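Local coordinates for apoptosis regulator Bcl-2 homolog (PDB 4MI8), which protects cells against apoptosis during the immune response, contributing to latency, inhibits starvation-induced host autophagy by binding BECN1, and also interacts with BAK1 and BAX, at residues Lys66-Asp71 and Glu102-Gly107; Tyr98-Val103 and Glu114-Cys119. All coordinates share one frame; numbering follows the deposited sequence.

Contact 1: residues Lys66-Asp71 and Glu102-Gly107; sequences KNWKRD and EVLCPG
Two methyl groups close on the indole nitrogen of Trp68: Val103 CG1 lies 3.7 Å from Trp68 NE1, and Leu104 CD2 lies 3.8 Å from that same NE1. The two methyls share the neighbouring ring atoms between them. Val103 CG1 comes nearest at the pyrrole carbon, 3.6 Å from Trp68 CD1, whereas Leu104 CD2 reaches the six-membered part, 3.5 Å from Trp68 CZ2. Both approach the indole obliquely, the leucine side chain running at about a right angle to that of the tryptophan. With CG lodged between the backbone N and the carbonyl carbon (chi1 75°), Trp68 throws its ring across from the first turn of helix 68-81. Val103 in turn has CG1 anti to its backbone N (chi1 173°), the branch that meets the indole. Lys69 CD covers the rim of one face, 3.6 Å above the ring plane, and Leu115 and Val99 also touch the buried tryptophan. The example illustrates how one large aromatic can join the start of one helix to the end of another: here it packs helix 68-81 against Val103 at the end of helix 86-103 and Leu104 in the loop that follows, as part of the all-helical bundle of the Bcl-2 fold.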
loop_
_atom_site.group_PDB
_atom_site.type_symbol
_atom_site.label_atom_id
_atom_site.label_comp_id
_atom_site.label_asym_id
_atom_site.label_seq_id
_atom_site.Cartn_x
_atom_site.Cartn_y
_atom_site.Cartn_z
ATOM N N LYS A 66 -5.843 -3.685 13.270
ATOM C CA LYS A 66 -5.224 -3.825 14.570
ATOM C C LYS A 66 -4.550 -5.193 14.654
ATOM O O LYS A 66 -3.587 -5.326 15.359
ATOM C CB LYS A 66 -6.237 -3.658 15.705
ATOM C CG LYS A 66 -7.349 -4.708 15.753
ATOM C CD LYS A 66 -8.225 -4.595 17.006
ATOM C CE LYS A 66 -9.073 -3.323 16.992
ATOM N NZ LYS A 66 -10.500 -3.528 17.414
ATOM N N ASN A 67 -5.033 -6.194 13.919
ATOM C CA ASN A 67 -4.420 -7.527 13.958
ATOM C C ASN A 67 -3.613 -7.881 12.728
ATOM O O ASN A 67 -3.470 -9.052 12.391
ATOM C CB ASN A 67 -5.474 -8.602 14.166
ATOM C CG ASN A 67 -6.623 -8.133 15.035
ATOM O OD1 ASN A 67 -6.422 -7.354 15.972
ATOM N ND2 ASN A 67 -7.841 -8.605 14.732
ATOM N N TRP A 68 -3.090 -6.857 12.060
ATOM C CA TRP A 68 -2.289 -7.013 10.852
ATOM C C TRP A 68 -1.211 -8.022 11.056
ATOM O O TRP A 68 -0.862 -8.777 10.147
ATOM C CB TRP A 68 -1.660 -5.689 10.476
ATOM C CG TRP A 68 -0.485 -5.278 11.342
ATOM C CD1 TRP A 68 -0.525 -4.538 12.518
ATOM C CD2 TRP A 68 0.954 -5.520 11.083
ATOM N NE1 TRP A 68 0.739 -4.324 12.989
ATOM C CE2 TRP A 68 1.674 -4.876 12.179
ATOM C CE3 TRP A 68 1.671 -6.166 10.095
ATOM C CZ2 TRP A 68 3.056 -4.918 12.282
ATOM C CZ3 TRP A 68 3.059 -6.192 10.190
ATOM C CH2 TRP A 68 3.742 -5.578 11.259
ATOM N N LYS A 69 -0.659 -8.032 12.261
ATOM C CA LYS A 69 0.339 -9.032 12.652
ATOM C C LYS A 69 0.213 -10.455 12.034
ATOM O O LYS A 69 1.129 -10.890 11.308
ATOM C CB LYS A 69 0.441 -9.091 14.172
ATOM C CG LYS A 69 1.186 -7.907 14.806
ATOM C CD LYS A 69 2.671 -7.792 14.459
ATOM C CE LYS A 69 3.333 -9.073 13.938
ATOM N NZ LYS A 69 3.282 -9.079 12.437
ATOM N N ARG A 70 -0.911 -11.143 12.297
ATOM C CA ARG A 70 -1.173 -12.492 11.766
ATOM C C ARG A 70 -2.026 -12.510 10.496
ATOM O O ARG A 70 -1.948 -13.448 9.715
ATOM C CB ARG A 70 -1.807 -13.371 12.862
ATOM C CG ARG A 70 -1.868 -14.882 12.556
ATOM C CD ARG A 70 -2.001 -15.809 13.790
ATOM N NE ARG A 70 -2.476 -17.165 13.443
ATOM C CZ ARG A 70 -2.539 -18.219 14.264
ATOM N NH1 ARG A 70 -2.154 -18.140 15.525
ATOM N NH2 ARG A 70 -2.984 -19.383 13.818
ATOM N N ASP A 71 -2.813 -11.447 10.286
ATOM C CA ASP A 71 -3.817 -11.376 9.215
ATOM C C ASP A 71 -3.431 -10.609 7.961
ATOM O O ASP A 71 -4.175 -10.659 6.959
ATOM C CB ASP A 71 -5.095 -10.715 9.741
ATOM C CG ASP A 71 -5.667 -11.416 10.973
ATOM O OD1 ASP A 71 -5.198 -12.523 11.343
ATOM O OD2 ASP A 71 -6.599 -10.838 11.579
ATOM N N GLU A 102 -1.152 4.640 11.750
ATOM C CA GLU A 102 -2.075 4.544 12.862
ATOM C C GLU A 102 -1.958 3.355 13.744
ATOM O O GLU A 102 -2.452 3.387 14.832
ATOM C CB GLU A 102 -3.501 4.606 12.401
ATOM C CG GLU A 102 -4.125 5.949 12.669
ATOM C CD GLU A 102 -4.264 6.750 11.433
ATOM O OE1 GLU A 102 -4.399 6.138 10.376
ATOM O OE2 GLU A 102 -4.237 7.973 11.507
ATOM N N VAL A 103 -1.338 2.299 13.274
ATOM C CA VAL A 103 -1.135 1.149 14.096
ATOM C C VAL A 103 0.255 1.172 14.712
ATOM O O VAL A 103 0.366 1.306 15.909
ATOM C CB VAL A 103 -1.402 -0.113 13.327
ATOM C CG1 VAL A 103 -1.034 -1.322 14.138
ATOM C CG2 VAL A 103 -2.852 -0.148 12.931
ATOM N N LEU A 104 1.296 1.075 13.882
ATOM C CA LEU A 104 2.681 1.167 14.310
ATOM C C LEU A 104 3.009 2.474 15.035
ATOM O O LEU A 104 2.423 3.521 14.820
ATOM C CB LEU A 104 3.632 0.993 13.123
ATOM C CG LEU A 104 3.483 -0.277 12.292
ATOM C CD1 LEU A 104 4.719 -0.484 11.429
ATOM C CD2 LEU A 104 3.251 -1.493 13.178
ATOM N N CYS A 105 4.000 2.385 15.888
ATOM C CA CYS A 105 4.554 3.502 16.594
ATOM C C CYS A 105 4.974 4.608 15.604
ATOM O O CYS A 105 5.688 4.351 14.611
ATOM C CB CYS A 105 5.728 2.899 17.335
ATOM S SG CYS A 105 6.078 1.348 16.425
ATOM N N PRO A 106 4.562 5.856 15.885
ATOM C CA PRO A 106 4.715 6.955 14.924
ATOM C C PRO A 106 6.149 7.516 14.818
ATOM O O PRO A 106 6.970 7.277 15.714
ATOM C CB PRO A 106 3.752 8.021 15.472
ATOM C CG PRO A 106 3.510 7.658 16.927
ATOM C CD PRO A 106 4.229 6.365 17.231
ATOM N N GLY A 107 6.428 8.250 13.733
ATOM C CA GLY A 107 7.726 8.868 13.441
ATOM C C GLY A 107 8.943 8.002 13.720
ATOM O O GLY A 107 10.004 8.521 13.995
#

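Contact 2: residues Tyr98-Val103 and Glu114-Cys119; sequences YVCEEV and ELLNDC
Leu116 points a single methyl at the meeting of Val99 and Cys100, a small helix-to-helix contact in the buried interior of the Bcl-2 helical bundle. Leu116 CD2 lies 3.5 Å from Cys100 SG and 3.8 Å from Val99 CG1. The valine and leucine reach toward each other tip to tip, while the thiol comes in from the neighbouring position on helix 86-103, so one branch of one leucine serves two successive residues. Leu116 CG stands anti to its backbone N (chi1 -177°), and the second torsion sets CD2 anti to CA, so this branch extends farthest toward helix 86-103. The backbones stay well apart, with Val99 CA and Leu116 CA separated by 8.2 Å, a spacing spanned by side chains alone. In the next shell, Leu72 of helix 68-81 packs on Leu116, and Leu19, Val22 and Ser23 of helix 8-23 border Cys100. Helix 8-23 also meets helix 111-126 through a polar link, in which Asn117 ND2 is hydrogen-bonded to Thr16 OG1. The helix that carries Val99 has a wider pi-type turn at 99-103; Val99 O also takes the usual helical bond from Val103 N, 2.9 Å long.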
loop_
_atom_site.group_PDB
_atom_site.type_symbol
_atom_site.label_atom_id
_atom_site.label_comp_id
_atom_site.label_asym_id
_atom_site.label_seq_id
_atom_site.Cartn_x
_atom_site.Cartn_y
_atom_site.Cartn_z
ATOM N N TYR A 98 -1.948 2.863 6.116
ATOM C CA TYR A 98 -2.768 2.886 7.322
ATOM C C TYR A 98 -1.941 2.286 8.468
ATOM O O TYR A 98 -1.802 2.929 9.501
ATOM C CB TYR A 98 -4.059 2.054 7.185
ATOM C CG TYR A 98 -4.949 2.202 8.439
ATOM C CD1 TYR A 98 -5.831 3.291 8.554
ATOM C CD2 TYR A 98 -4.887 1.287 9.524
ATOM C CE1 TYR A 98 -6.630 3.480 9.689
ATOM C CE2 TYR A 98 -5.697 1.462 10.665
ATOM C CZ TYR A 98 -6.570 2.569 10.728
ATOM O OH TYR A 98 -7.399 2.833 11.810
ATOM N N VAL A 99 -1.446 1.053 8.307
ATOM C CA VAL A 99 -0.668 0.407 9.359
ATOM C C VAL A 99 0.445 1.361 9.882
ATOM O O VAL A 99 0.466 1.696 11.080
ATOM C CB VAL A 99 -0.036 -0.915 8.925
ATOM C CG1 VAL A 99 0.840 -1.451 10.064
ATOM C CG2 VAL A 99 -1.114 -1.911 8.567
ATOM N N CYS A 100 1.310 1.855 8.999
ATOM C CA CYS A 100 2.315 2.842 9.421
ATOM C C CYS A 100 1.715 4.000 10.170
ATOM O O CYS A 100 2.294 4.440 11.143
ATOM C CB CYS A 100 3.081 3.442 8.271
ATOM S SG CYS A 100 4.111 2.232 7.445
ATOM N N GLU A 101 0.627 4.559 9.701
ATOM C CA GLU A 101 0.239 5.859 10.173
ATOM C C GLU A 101 -0.659 5.812 11.399
ATOM O O GLU A 101 -0.908 6.825 12.007
ATOM C CB GLU A 101 -0.420 6.678 9.058
ATOM C CG GLU A 101 0.505 7.288 8.032
ATOM C CD GLU A 101 -0.199 8.137 6.997
ATOM O OE1 GLU A 101 -1.398 8.047 6.825
ATOM O OE2 GLU A 101 0.447 8.913 6.335
ATOM N N GLU A 102 -1.152 4.640 11.750
ATOM C CA GLU A 102 -2.075 4.544 12.862
ATOM C C GLU A 102 -1.958 3.355 13.744
ATOM O O GLU A 102 -2.452 3.387 14.832
ATOM C CB GLU A 102 -3.501 4.606 12.401
ATOM C CG GLU A 102 -4.125 5.949 12.669
ATOM C CD GLU A 102 -4.264 6.750 11.433
ATOM O OE1 GLU A 102 -4.399 6.138 10.376
ATOM O OE2 GLU A 102 -4.237 7.973 11.507
ATOM N N VAL A 103 -1.338 2.299 13.274
ATOM C CA VAL A 103 -1.135 1.149 14.096
ATOM C C VAL A 103 0.255 1.172 14.712
ATOM O O VAL A 103 0.366 1.306 15.909
ATOM C CB VAL A 103 -1.402 -0.113 13.327
ATOM C CG1 VAL A 103 -1.034 -1.322 14.138
ATOM C CG2 VAL A 103 -2.852 -0.148 12.931
ATOM N N GLU A 114 9.874 -2.854 9.813
ATOM C CA GLU A 114 10.722 -3.722 8.988
ATOM C C GLU A 114 9.985 -4.966 8.601
ATOM O O GLU A 114 10.141 -5.452 7.523
ATOM C CB GLU A 114 12.060 -4.039 9.687
ATOM C CG GLU A 114 13.090 -2.908 9.484
ATOM C CD GLU A 114 14.312 -2.945 10.434
ATOM O OE1 GLU A 114 14.313 -3.706 11.448
ATOM O OE2 GLU A 114 15.292 -2.194 10.175
ATOM N N LEU A 115 9.132 -5.439 9.490
ATOM C CA LEU A 115 8.276 -6.613 9.274
ATOM C C LEU A 115 7.142 -6.312 8.279
ATOM O O LEU A 115 6.853 -7.077 7.334
ATOM C CB LEU A 115 7.660 -6.941 10.620
ATOM C CG LEU A 115 7.412 -8.388 10.913
ATOM C CD1 LEU A 115 8.770 -9.080 11.158
ATOM C CD2 LEU A 115 6.482 -8.376 12.126
ATOM N N LEU A 116 6.505 -5.167 8.485
ATOM C CA LEU A 116 5.559 -4.618 7.484
ATOM C C LEU A 116 6.214 -4.529 6.084
ATOM O O LEU A 116 5.652 -5.004 5.082
ATOM C CB LEU A 116 5.031 -3.256 7.949
ATOM C CG LEU A 116 3.987 -2.670 6.993
ATOM C CD1 LEU A 116 2.763 -3.585 6.845
ATOM C CD2 LEU A 116 3.655 -1.265 7.486
ATOM N N ASN A 117 7.421 -3.953 6.046
ATOM C CA ASN A 117 8.209 -3.847 4.816
ATOM C C ASN A 117 8.358 -5.178 4.110
ATOM O O ASN A 117 7.983 -5.280 2.943
ATOM C CB ASN A 117 9.547 -3.223 5.116
ATOM C CG ASN A 117 10.303 -2.727 3.843
ATOM O OD1 ASN A 117 9.927 -2.954 2.713
ATOM N ND2 ASN A 117 11.396 -2.077 4.063
ATOM N N ASP A 118 8.858 -6.198 4.847
ATOM C CA ASP A 118 9.162 -7.523 4.337
ATOM C C ASP A 118 7.966 -8.176 3.751
ATOM O O ASP A 118 7.989 -8.658 2.604
ATOM C CB ASP A 118 9.696 -8.449 5.457
ATOM C CG ASP A 118 11.104 -8.106 5.872
ATOM O OD1 ASP A 118 11.665 -7.156 5.274
ATOM O OD2 ASP A 118 11.652 -8.782 6.787
ATOM N N CYS A 119 6.931 -8.244 4.582
ATOM C CA CYS A 119 5.634 -8.770 4.185
ATOM C C CYS A 119 5.154 -8.097 2.871
ATOM O O CYS A 119 4.903 -8.827 1.838
ATOM C CB CYS A 119 4.607 -8.541 5.303
ATOM S SG CYS A 119 2.894 -8.909 4.803
#

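Followed from the N terminus, the chain first enters contact 1 at the start of helix 68-81, turns back along helix 86-103 and closes a loop of 30 residues at 102-107. Contact 2 has by then already begun at 98-103, and it closes a much shorter loop of 10 residues on helix 111-126. The two spans therefore overlap and cross, sharing Glu102 and Val103. Where they join, Leu104 N probably donates a pi-type hydrogen bond to Val99 O at 3.0 Å, linking a residue of each contact. Trp68 also reaches the later helix, with its CH2 3.9 Å from Leu116 N. Together the contacts tie helices 68-81, 86-103 and 111-126 into one corner of the bundle.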